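Polyhedrin (Antheraea mylitta cypovirus 4, PDB 5A8S) forms the crystalline lattice of polyhedra, the microcrystals that occlude this insect virus and, as in other cypoviruses, probably protect its particles outside the host. Local coordinates at residues 44-49 / 71-76; 66-71 / 107-112; 32-37 / 187-192; 130-135 / 148-153. All coordinates share one frame; numbering follows the deposited sequence.

Contact 1: residues 44-49 / 71-76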
# COMPACT_ATOMS: atom_id res chain seq x y z
N ALA A 44 -9.39 6.16 -16.65
CA ALA A 44 -10.83 5.95 -16.58
C ALA A 44 -11.54 6.97 -17.47
O ALA A 44 -11.24 8.17 -17.41
CB ALA A 44 -11.31 6.08 -15.15
N GLN A 45 -12.45 6.48 -18.30
CA GLN A 45 -13.24 7.31 -19.19
C GLN A 45 -14.62 7.50 -18.58
O GLN A 45 -15.36 6.53 -18.44
CB GLN A 45 -13.39 6.63 -20.55
CG GLN A 45 -14.38 7.32 -21.48
CD GLN A 45 -14.77 6.48 -22.70
OE1 GLN A 45 -14.51 5.21 -22.64
NE2 GLN A 45 -15.33 7.01 -23.69
N TYR A 46 -14.97 8.72 -18.21
CA TYR A 46 -16.28 8.96 -17.58
C TYR A 46 -17.40 9.33 -18.55
O TYR A 46 -17.16 9.89 -19.61
CB TYR A 46 -16.14 10.03 -16.49
CG TYR A 46 -15.20 9.60 -15.40
CD1 TYR A 46 -15.50 8.52 -14.58
CD2 TYR A 46 -14.00 10.26 -15.20
CE1 TYR A 46 -14.65 8.12 -13.58
CE2 TYR A 46 -13.13 9.86 -14.20
CZ TYR A 46 -13.45 8.78 -13.40
OH TYR A 46 -12.60 8.39 -12.40
N PRO A 47 -18.64 9.02 -18.17
CA PRO A 47 -19.83 9.45 -18.91
C PRO A 47 -19.80 10.96 -19.20
O PRO A 47 -20.30 11.41 -20.23
CB PRO A 47 -20.97 9.11 -17.94
CG PRO A 47 -20.47 7.89 -17.23
CD PRO A 47 -19.00 8.16 -17.02
N SER A 48 -19.20 11.72 -18.29
CA SER A 48 -19.19 13.17 -18.38
C SER A 48 -18.26 13.69 -19.46
O SER A 48 -18.21 14.90 -19.71
CB SER A 48 -18.74 13.76 -17.05
OG SER A 48 -17.36 13.50 -16.87
N GLY A 49 -17.50 12.80 -20.09
CA GLY A 49 -16.51 13.22 -21.06
C GLY A 49 -15.18 13.57 -20.43
O GLY A 49 -14.21 13.85 -21.14
N LEU A 71 -12.47 4.33 -8.32
CA LEU A 71 -12.74 4.49 -9.74
C LEU A 71 -13.67 5.67 -10.05
O LEU A 71 -13.74 6.12 -11.20
CB LEU A 71 -13.34 3.19 -10.30
CG LEU A 71 -12.35 2.03 -10.50
CD1 LEU A 71 -13.08 0.74 -10.81
CD2 LEU A 71 -11.35 2.36 -11.62
N LEU A 72 -14.39 6.17 -9.05
CA LEU A 72 -15.37 7.23 -9.27
C LEU A 72 -14.73 8.56 -9.69
O LEU A 72 -13.67 8.95 -9.19
CB LEU A 72 -16.21 7.48 -8.01
CG LEU A 72 -17.04 6.31 -7.47
CD1 LEU A 72 -17.75 6.73 -6.19
CD2 LEU A 72 -18.04 5.84 -8.51
N GLU A 73 -15.39 9.27 -10.61
CA GLU A 73 -14.98 10.63 -10.97
C GLU A 73 -14.84 11.51 -9.71
O GLU A 73 -15.69 11.45 -8.82
CB GLU A 73 -16.03 11.21 -11.92
CG GLU A 73 -15.63 12.49 -12.61
CD GLU A 73 -16.71 13.00 -13.57
OE1 GLU A 73 -17.87 12.55 -13.49
OE2 GLU A 73 -16.38 13.86 -14.41
N ASP A 74 -13.78 12.27 -9.67
CA ASP A 74 -13.47 13.23 -8.60
C ASP A 74 -13.12 12.62 -7.27
O ASP A 74 -12.95 13.35 -6.35
CB ASP A 74 -14.54 14.30 -8.47
CG ASP A 74 -14.81 14.93 -9.79
OD1 ASP A 74 -13.84 15.21 -10.47
OD2 ASP A 74 -15.96 15.03 -10.16
N THR A 75 -12.92 11.30 -7.20
CA THR A 75 -12.24 10.73 -6.04
C THR A 75 -10.72 10.67 -6.32
O THR A 75 -10.30 10.72 -7.45
CB THR A 75 -12.77 9.35 -5.55
OG1 THR A 75 -12.46 8.37 -6.50
CG2 THR A 75 -14.25 9.37 -5.29
N THR A 76 -9.94 10.62 -5.26
CA THR A 76 -8.51 10.46 -5.38
C THR A 76 -8.01 9.32 -4.49
O THR A 76 -6.88 8.95 -4.58
CB THR A 76 -7.75 11.76 -5.01
OG1 THR A 76 -8.03 12.13 -3.67
CG2 THR A 76 -8.12 12.87 -5.94
O HOH W 1 -19.20 11.17 -15.30
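Y46 lays its ring against E73: E73 CB sits over the centre of the Y46 ring, 3.6 Å from its centroid, a CH-pi contact. E73 CG carries on over the CD2 side of the ring at 3.8 Å, and the carboxylate plane ends up 14° from the ring plane. At the rim, Y46 OH donates to L71 O at 2.8 Å, coming from above the carbonyl plane, 47° out of it. Beyond the ring, S48 OG, turned back over its own backbone (chi1 70°), gives its proton to E73 OE2 at 2.7 Å, from above the carboxylate plane. A water donates to E73 OE1 and is weakly held by S48 N. The next shell fixes these groups: R50 makes salt bridges to both E73 and D74, and R50 N donates to S48 OG. The type I turn Y46-G49 sets S48 beside the acid, while the type II turn L72-T75 presents E73, whose backbone also bonds R111. With a hydroxyl, a water and an arginine around it, the buried E73 carboxylate is probably kept ionised, its aliphatic part serving the aromatic face and its oxygens the polar turn after strand 38-45.

Contact 2: residues 66-71 / 107-112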
# COMPACT_ATOMS: atom_id res chain seq x y z
N LEU A 66 -7.92 -1.35 -8.07
CA LEU A 66 -8.72 -0.14 -7.92
C LEU A 66 -10.16 -0.53 -7.60
O LEU A 66 -10.83 -1.14 -8.43
CB LEU A 66 -8.70 0.67 -9.22
CG LEU A 66 -7.30 1.04 -9.70
CD1 LEU A 66 -7.36 1.61 -11.10
CD2 LEU A 66 -6.67 2.01 -8.72
N ASN A 67 -10.63 -0.20 -6.40
CA ASN A 67 -11.99 -0.56 -6.03
C ASN A 67 -13.00 0.49 -6.50
O ASN A 67 -12.64 1.50 -7.10
CB ASN A 67 -12.14 -0.85 -4.53
CG ASN A 67 -11.77 0.33 -3.66
OD1 ASN A 67 -11.91 1.48 -4.05
ND2 ASN A 67 -11.30 0.03 -2.45
N TRP A 68 -14.27 0.22 -6.22
CA TRP A 68 -15.34 0.97 -6.83
C TRP A 68 -15.23 2.48 -6.56
O TRP A 68 -15.31 3.30 -7.48
CB TRP A 68 -16.67 0.43 -6.32
CG TRP A 68 -17.83 0.85 -7.11
CD1 TRP A 68 -18.29 0.30 -8.27
CD2 TRP A 68 -18.72 1.93 -6.79
NE1 TRP A 68 -19.42 0.96 -8.69
CE2 TRP A 68 -19.70 1.97 -7.80
CE3 TRP A 68 -18.78 2.86 -5.74
CZ2 TRP A 68 -20.73 2.90 -7.80
CZ3 TRP A 68 -19.80 3.79 -5.74
CH2 TRP A 68 -20.77 3.80 -6.76
N ARG A 69 -15.02 2.85 -5.31
CA ARG A 69 -14.95 4.26 -4.96
C ARG A 69 -13.71 4.94 -5.52
O ARG A 69 -13.77 6.11 -5.87
CB ARG A 69 -15.03 4.45 -3.44
CG ARG A 69 -16.42 4.14 -2.88
CD ARG A 69 -16.51 4.46 -1.39
NE ARG A 69 -15.79 3.46 -0.61
CZ ARG A 69 -16.22 2.94 0.54
NH1 ARG A 69 -17.39 3.31 1.05
NH2 ARG A 69 -15.48 2.04 1.17
N GLU A 70 -12.60 4.21 -5.63
CA GLU A 70 -11.38 4.79 -6.21
C GLU A 70 -11.60 5.10 -7.67
O GLU A 70 -11.01 6.04 -8.20
CB GLU A 70 -10.17 3.85 -6.05
CG GLU A 70 -9.69 3.72 -4.62
CD GLU A 70 -8.60 2.67 -4.44
OE1 GLU A 70 -8.68 1.59 -5.07
OE2 GLU A 70 -7.66 2.93 -3.67
N LEU A 71 -12.47 4.33 -8.32
CA LEU A 71 -12.74 4.49 -9.74
C LEU A 71 -13.67 5.67 -10.05
O LEU A 71 -13.74 6.12 -11.20
CB LEU A 71 -13.34 3.19 -10.30
CG LEU A 71 -12.35 2.03 -10.50
CD1 LEU A 71 -13.08 0.74 -10.81
CD2 LEU A 71 -11.35 2.36 -11.62
N PRO A 107 -29.80 4.07 -10.29
CA PRO A 107 -29.23 2.76 -10.66
C PRO A 107 -27.76 2.82 -11.09
O PRO A 107 -26.99 1.93 -10.75
CB PRO A 107 -30.13 2.31 -11.82
CG PRO A 107 -31.48 2.95 -11.49
CD PRO A 107 -31.10 4.31 -10.94
N TYR A 108 -27.40 3.85 -11.84
CA TYR A 108 -26.03 4.01 -12.32
C TYR A 108 -25.50 5.35 -11.86
O TYR A 108 -25.88 6.40 -12.36
CB TYR A 108 -25.97 3.93 -13.85
CG TYR A 108 -24.55 3.93 -14.40
CD1 TYR A 108 -23.84 5.11 -14.54
CD2 TYR A 108 -23.92 2.73 -14.76
CE1 TYR A 108 -22.53 5.11 -15.03
CE2 TYR A 108 -22.63 2.72 -15.26
CZ TYR A 108 -21.93 3.91 -15.39
OH TYR A 108 -20.64 3.89 -15.88
N ASP A 109 -24.62 5.31 -10.86
CA ASP A 109 -23.95 6.52 -10.40
C ASP A 109 -23.10 7.01 -11.57
O ASP A 109 -22.19 6.31 -11.99
CB ASP A 109 -23.07 6.19 -9.18
CG ASP A 109 -22.53 7.43 -8.51
OD1 ASP A 109 -22.10 8.36 -9.24
OD2 ASP A 109 -22.54 7.48 -7.27
N THR A 110 -23.41 8.19 -12.10
CA THR A 110 -22.82 8.60 -13.38
C THR A 110 -21.35 8.97 -13.26
O THR A 110 -20.68 9.23 -14.26
CB THR A 110 -23.61 9.76 -14.04
OG1 THR A 110 -23.68 10.86 -13.15
CG2 THR A 110 -25.03 9.29 -14.40
N ARG A 111 -20.84 8.97 -12.04
CA ARG A 111 -19.42 9.10 -11.78
C ARG A 111 -18.66 7.80 -12.04
O ARG A 111 -17.43 7.79 -12.03
CB ARG A 111 -19.18 9.51 -10.32
CG ARG A 111 -19.70 10.88 -9.96
CD ARG A 111 -19.53 11.12 -8.46
NE ARG A 111 -20.22 10.11 -7.67
CZ ARG A 111 -20.03 9.93 -6.37
NH1 ARG A 111 -19.18 10.71 -5.72
NH2 ARG A 111 -20.71 9.00 -5.71
N TYR A 112 -19.37 6.70 -12.24
CA TYR A 112 -18.66 5.44 -12.48
C TYR A 112 -18.23 5.37 -13.95
O TYR A 112 -19.00 5.73 -14.84
CB TYR A 112 -19.52 4.22 -12.11
CG TYR A 112 -18.73 2.95 -12.25
CD1 TYR A 112 -17.94 2.48 -11.21
CD2 TYR A 112 -18.72 2.24 -13.44
CE1 TYR A 112 -17.18 1.33 -11.34
CE2 TYR A 112 -17.97 1.10 -13.59
CZ TYR A 112 -17.20 0.65 -12.54
OH TYR A 112 -16.45 -0.49 -12.68
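W68 meets Y112 where a short, weakly bonded helix, 68-71, opened by a capping box, abuts the Asx turn begun by D109. In the capping box, E70 N donates to N67 OD1 and N67 N donates back to E70 OE1. From the CB of W68, chi1 of -165° sets CG anti to the backbone N, and the far part of the indole comes close to the loop. CD1 comes first, 3.4 Å from Y112 CE1. NE1 follows at 3.3 Å from Y112 CD1, and CE2 is already receding. The five-membered ring and the tyrosine ring are nearly parallel, their planes at 17°, but slid so far apart, centroids 4.8 Å, that they barely overlap. Both polar atoms have carbonyl acceptors, E176 O for W68 NE1 and N178 O for Y112 OH. At the far end, CH2 rests on D109 CB at 4.1 Å. Y93 and L96 of helix 92-97 also touch the indole. Beside it, L71 CD1 lies 4.0 Å from Y112 OH, the leucine and tyrosine running side by side and pointing the same way. D109 itself is locked by R111, which grips it side-on: NE to OD1 and NH2 to OD2, both in the guanidinium plane and nearly straight. R82 adds a salt bridge to OD2, and D80 one to R111 NH1. D109 OD1 takes a second donor on its anti side, R111 N at 3.1 Å.

Contact 3: residues 32-37 / 187-192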
# COMPACT_ATOMS: atom_id res chain seq x y z
N TYR A 32 15.45 -0.75 -20.96
CA TYR A 32 15.77 -2.18 -20.84
C TYR A 32 16.90 -2.48 -19.83
O TYR A 32 17.20 -3.64 -19.56
CB TYR A 32 16.17 -2.76 -22.20
CG TYR A 32 15.12 -2.58 -23.27
CD1 TYR A 32 13.78 -2.89 -23.03
CD2 TYR A 32 15.46 -2.11 -24.53
CE1 TYR A 32 12.82 -2.73 -24.02
CE2 TYR A 32 14.51 -1.95 -25.52
CZ TYR A 32 13.19 -2.25 -25.26
OH TYR A 32 12.25 -2.09 -26.25
N VAL A 33 17.54 -1.45 -19.30
CA VAL A 33 18.54 -1.68 -18.26
C VAL A 33 17.76 -1.96 -16.99
O VAL A 33 16.99 -1.10 -16.54
CB VAL A 33 19.48 -0.47 -18.07
CG1 VAL A 33 20.48 -0.73 -16.95
CG2 VAL A 33 20.21 -0.13 -19.37
N GLN A 34 17.91 -3.15 -16.41
CA GLN A 34 17.07 -3.55 -15.28
C GLN A 34 17.15 -2.52 -14.14
O GLN A 34 18.19 -1.92 -13.91
CB GLN A 34 17.43 -4.95 -14.80
CG GLN A 34 17.16 -6.04 -15.85
CD GLN A 34 15.73 -6.56 -15.83
OE1 GLN A 34 15.04 -6.49 -14.80
NE2 GLN A 34 15.28 -7.10 -16.96
N ASP A 35 16.02 -2.35 -13.46
CA ASP A 35 15.81 -1.30 -12.45
C ASP A 35 15.70 0.12 -13.04
O ASP A 35 15.72 1.11 -12.31
CB ASP A 35 16.88 -1.34 -11.34
CG ASP A 35 16.28 -1.64 -9.96
OD1 ASP A 35 15.04 -1.61 -9.80
OD2 ASP A 35 17.05 -1.89 -9.01
N ALA A 36 15.56 0.20 -14.36
CA ALA A 36 15.07 1.42 -14.99
C ALA A 36 13.58 1.53 -14.69
O ALA A 36 12.93 0.53 -14.39
CB ALA A 36 15.29 1.38 -16.49
N MET A 37 13.02 2.73 -14.78
CA MET A 37 11.59 2.90 -14.55
C MET A 37 10.75 2.28 -15.67
O MET A 37 11.15 2.26 -16.85
CB MET A 37 11.26 4.40 -14.40
CG MET A 37 11.95 5.05 -13.20
SD MET A 37 11.56 4.19 -11.65
CE MET A 37 9.87 4.67 -11.43
N ARG A 187 10.75 -7.58 -17.50
CA ARG A 187 11.00 -8.74 -18.34
C ARG A 187 12.05 -9.61 -17.68
O ARG A 187 12.91 -9.11 -16.95
CB ARG A 187 11.49 -8.28 -19.72
CG ARG A 187 11.62 -9.39 -20.76
CD ARG A 187 11.85 -8.78 -22.14
NE ARG A 187 10.81 -7.79 -22.41
CZ ARG A 187 10.98 -6.68 -23.13
NH1 ARG A 187 12.15 -6.40 -23.69
NH2 ARG A 187 9.97 -5.85 -23.28
N GLN A 188 11.96 -10.92 -17.88
CA GLN A 188 12.99 -11.82 -17.38
C GLN A 188 14.35 -11.25 -17.79
O GLN A 188 14.49 -10.72 -18.90
CB GLN A 188 12.79 -13.26 -17.89
CG GLN A 188 13.05 -13.49 -19.37
CD GLN A 188 11.85 -13.21 -20.27
OE1 GLN A 188 11.02 -12.36 -19.96
NE2 GLN A 188 11.77 -13.91 -21.39
N ASP A 189 15.32 -11.32 -16.90
CA ASP A 189 16.65 -10.73 -17.12
C ASP A 189 17.51 -11.72 -17.89
O ASP A 189 18.52 -12.20 -17.38
CB ASP A 189 17.28 -10.39 -15.77
CG ASP A 189 18.59 -9.61 -15.89
OD1 ASP A 189 18.82 -8.95 -16.92
OD2 ASP A 189 19.37 -9.63 -14.92
N GLY A 190 17.12 -12.02 -19.13
CA GLY A 190 17.74 -13.12 -19.86
C GLY A 190 17.48 -14.41 -19.13
O GLY A 190 16.34 -14.68 -18.73
N ALA A 191 18.54 -15.19 -18.92
CA ALA A 191 18.47 -16.46 -18.19
C ALA A 191 18.61 -16.29 -16.67
O ALA A 191 18.46 -17.26 -15.92
CB ALA A 191 19.55 -17.39 -18.71
N LEU A 192 18.90 -15.07 -16.23
CA LEU A 192 18.97 -14.78 -14.80
C LEU A 192 17.61 -14.29 -14.30
O LEU A 192 16.93 -13.53 -15.00
CB LEU A 192 20.02 -13.71 -14.51
CG LEU A 192 20.33 -13.42 -13.04
CD1 LEU A 192 21.53 -14.24 -12.58
CD2 LEU A 192 20.61 -11.94 -12.83
O HOH W 2 13.72 -8.78 -14.17
O HOH W 3 17.34 -7.61 -18.83
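Y32 and R187 bring two flat groups together at a slant, planes 48° apart: R187 NH1 comes to 3.7 Å from Y32 CE1, an oblique touch and a loose one. Both loops are built on tight turns, type II from V33 to A36 and type II' from D189 to L192, and Q34 reaches from the first toward the start of the second. R187 NH2 is hydrogen-bonded to I124 O. The second pair of flat groups, the Q34 amide and the D189 carboxylate, is inclined by 41°. The Q34 chain bends at chi2 (-86°), which brings CD round beside the loop, and CG rests 3.5 Å from D189 OD1. NE2 then donates to R187 O at 3.1 Å, tilted from the carbonyl plane. Two waters complete the link. One donates to Q34 OE1 and to R187 O, so that this carbonyl accepts both an amide proton and a water proton; R194 NH1 supplies OE1 with a further donor. The contact lies at the surface, joining the loop after helix 15-29 to the one after strand 179-185. The same first loop faces a neighbouring subunit, whose R148 NH2 binds Q34 O. The second water accepts from Q34 NE2 at 2.8 Å and donates to D189 OD1, also at 2.8 Å.

Contact 4: residues 130-135 / 148-153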
# COMPACT_ATOMS: atom_id res chain seq x y z
N ARG A 130 -1.07 -8.25 -17.39
CA ARG A 130 -2.46 -8.67 -17.25
C ARG A 130 -3.37 -7.58 -16.70
O ARG A 130 -2.96 -6.75 -15.90
CB ARG A 130 -2.53 -9.88 -16.32
CG ARG A 130 -1.75 -11.07 -16.83
CD ARG A 130 -1.52 -12.13 -15.75
NE ARG A 130 -1.01 -13.35 -16.36
CZ ARG A 130 -0.39 -14.33 -15.71
NH1 ARG A 130 -0.20 -14.25 -14.40
NH2 ARG A 130 0.04 -15.40 -16.38
N VAL A 131 -4.62 -7.62 -17.14
CA VAL A 131 -5.67 -6.77 -16.60
C VAL A 131 -6.90 -7.64 -16.38
O VAL A 131 -7.12 -8.59 -17.13
CB VAL A 131 -6.04 -5.63 -17.57
CG1 VAL A 131 -7.12 -4.73 -16.96
CG2 VAL A 131 -4.81 -4.81 -17.93
N GLU A 132 -7.68 -7.32 -15.36
CA GLU A 132 -8.99 -7.94 -15.17
C GLU A 132 -9.99 -6.94 -14.68
O GLU A 132 -9.70 -6.13 -13.80
CB GLU A 132 -8.93 -9.03 -14.11
CG GLU A 132 -8.33 -10.29 -14.58
CD GLU A 132 -8.53 -11.41 -13.59
OE1 GLU A 132 -8.59 -11.16 -12.36
OE2 GLU A 132 -8.63 -12.55 -14.05
N ALA A 133 -11.18 -6.98 -15.26
CA ALA A 133 -12.32 -6.31 -14.66
C ALA A 133 -12.96 -7.31 -13.68
O ALA A 133 -13.71 -8.18 -14.08
CB ALA A 133 -13.31 -5.89 -15.73
N THR A 134 -12.63 -7.19 -12.40
CA THR A 134 -13.14 -8.12 -11.41
C THR A 134 -14.49 -7.64 -10.89
O THR A 134 -14.96 -6.58 -11.29
CB THR A 134 -12.12 -8.33 -10.27
OG1 THR A 134 -11.41 -7.11 -10.01
CG2 THR A 134 -11.09 -9.38 -10.68
N ASN A 135 -15.12 -8.41 -10.01
CA ASN A 135 -16.37 -7.95 -9.41
C ASN A 135 -16.07 -6.97 -8.27
O ASN A 135 -14.94 -6.52 -8.13
CB ASN A 135 -17.26 -9.14 -8.98
CG ASN A 135 -16.67 -9.93 -7.82
OD1 ASN A 135 -15.75 -9.48 -7.14
ND2 ASN A 135 -17.23 -11.11 -7.59
N ARG A 148 -9.03 -17.47 -8.40
CA ARG A 148 -7.58 -17.58 -8.35
C ARG A 148 -6.93 -16.23 -8.57
O ARG A 148 -7.62 -15.23 -8.74
CB ARG A 148 -7.11 -18.61 -9.37
CG ARG A 148 -7.73 -20.00 -9.14
CD ARG A 148 -7.01 -21.04 -9.93
NE ARG A 148 -5.58 -20.78 -9.89
CZ ARG A 148 -4.76 -21.19 -8.93
NH1 ARG A 148 -5.22 -21.92 -7.93
NH2 ARG A 148 -3.47 -20.88 -8.98
N ALA A 149 -5.60 -16.19 -8.54
CA ALA A 149 -4.89 -14.93 -8.73
C ALA A 149 -5.36 -14.26 -10.02
O ALA A 149 -5.45 -13.04 -10.09
CB ALA A 149 -3.37 -15.17 -8.77
N TRP A 150 -5.64 -15.07 -11.03
CA TRP A 150 -6.21 -14.58 -12.29
C TRP A 150 -7.29 -15.52 -12.77
O TRP A 150 -7.30 -16.70 -12.43
CB TRP A 150 -5.12 -14.43 -13.36
CG TRP A 150 -4.06 -13.51 -12.90
CD1 TRP A 150 -2.86 -13.86 -12.36
CD2 TRP A 150 -4.12 -12.08 -12.86
NE1 TRP A 150 -2.16 -12.73 -12.00
CE2 TRP A 150 -2.92 -11.62 -12.29
CE3 TRP A 150 -5.08 -11.14 -13.26
CZ2 TRP A 150 -2.64 -10.26 -12.12
CZ3 TRP A 150 -4.81 -9.79 -13.08
CH2 TRP A 150 -3.60 -9.37 -12.52
N GLY A 151 -8.20 -14.98 -13.56
CA GLY A 151 -9.33 -15.75 -14.06
C GLY A 151 -8.92 -16.49 -15.31
O GLY A 151 -7.86 -16.22 -15.88
N PRO A 152 -9.76 -17.44 -15.73
CA PRO A 152 -9.45 -18.26 -16.91
C PRO A 152 -9.40 -17.43 -18.19
O PRO A 152 -8.79 -17.85 -19.18
CB PRO A 152 -10.58 -19.29 -16.94
CG PRO A 152 -11.66 -18.74 -16.06
CD PRO A 152 -10.99 -17.89 -15.04
N HIS A 153 -10.03 -16.25 -18.15
CA HIS A 153 -10.10 -15.38 -19.31
C HIS A 153 -9.47 -14.03 -19.02
O HIS A 153 -9.94 -13.01 -19.51
CB HIS A 153 -11.57 -15.19 -19.73
CG HIS A 153 -12.29 -16.48 -19.95
ND1 HIS A 153 -13.09 -17.07 -18.99
CD2 HIS A 153 -12.33 -17.30 -21.03
CE1 HIS A 153 -13.59 -18.19 -19.47
NE2 HIS A 153 -13.15 -18.36 -20.70
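R130 and W150 make the aromatic part of this contact. The arginine chain is extended from CG to NE and passes over the indole, CD standing above the five-membered ring 3.7 Å from its centroid, a CH-pi contact. The charged end follows off-centre: R130 CZ is 4.6 Å from the same centroid, a cation-pi pair in which the guanidinium is inclined 59° to the ring and does not lie flat on it. R130 CB reaches the six-membered part at CH2, 4.0 Å away.

The acid takes the edge. E132 CG lies in the indole plane, 3.6 Å from W150 CE3, and E132 CD is close by the same atom.

Among polar links, G151 N donates to E132 OE2 on its syn side, at 2.5 Å, so short that the exact length is doubtful. The other oxygen, OE1, has a salt bridge to K181 and accepts from N140; K181 also binds A149 O and makes a cation-pi pair with W150, so one lysine serves both segments. W150 NE1 is used between subunits, donating to N206 OD1 of the third subunit.

R130 and E132, two residues apart, project on the same side of strand 130-134, the usual beta-strand pattern. Here a returning loop covers that side of an outer strand of the three-stranded antiparallel sheet, at the interface of the polyhedrin trimer.

Overall arrangement
From the N terminus, the chain leaves helix 15-29 and opens contact 3 at 32-37; that loop closes only at 187-192, so the other three contacts nest inside it. Contact 1 ties the end of strand 38-45 to the loop after helix 68-71, and contact 2 opens at 66-71 before contact 1 has closed at 71-76: the two cross, share L71 and touch. Contact 2 closes at 107-112, just before strand 115-121. Contact 4 follows in series, a short loop returning to strand 130-134. Contacts 1 and 3, centres about 34 Å apart, lie on opposite sides of the chain's centre. R148 of one subunit reaches the 32-37 loop of another, so contacts 3 and 4 meet across a subunit boundary.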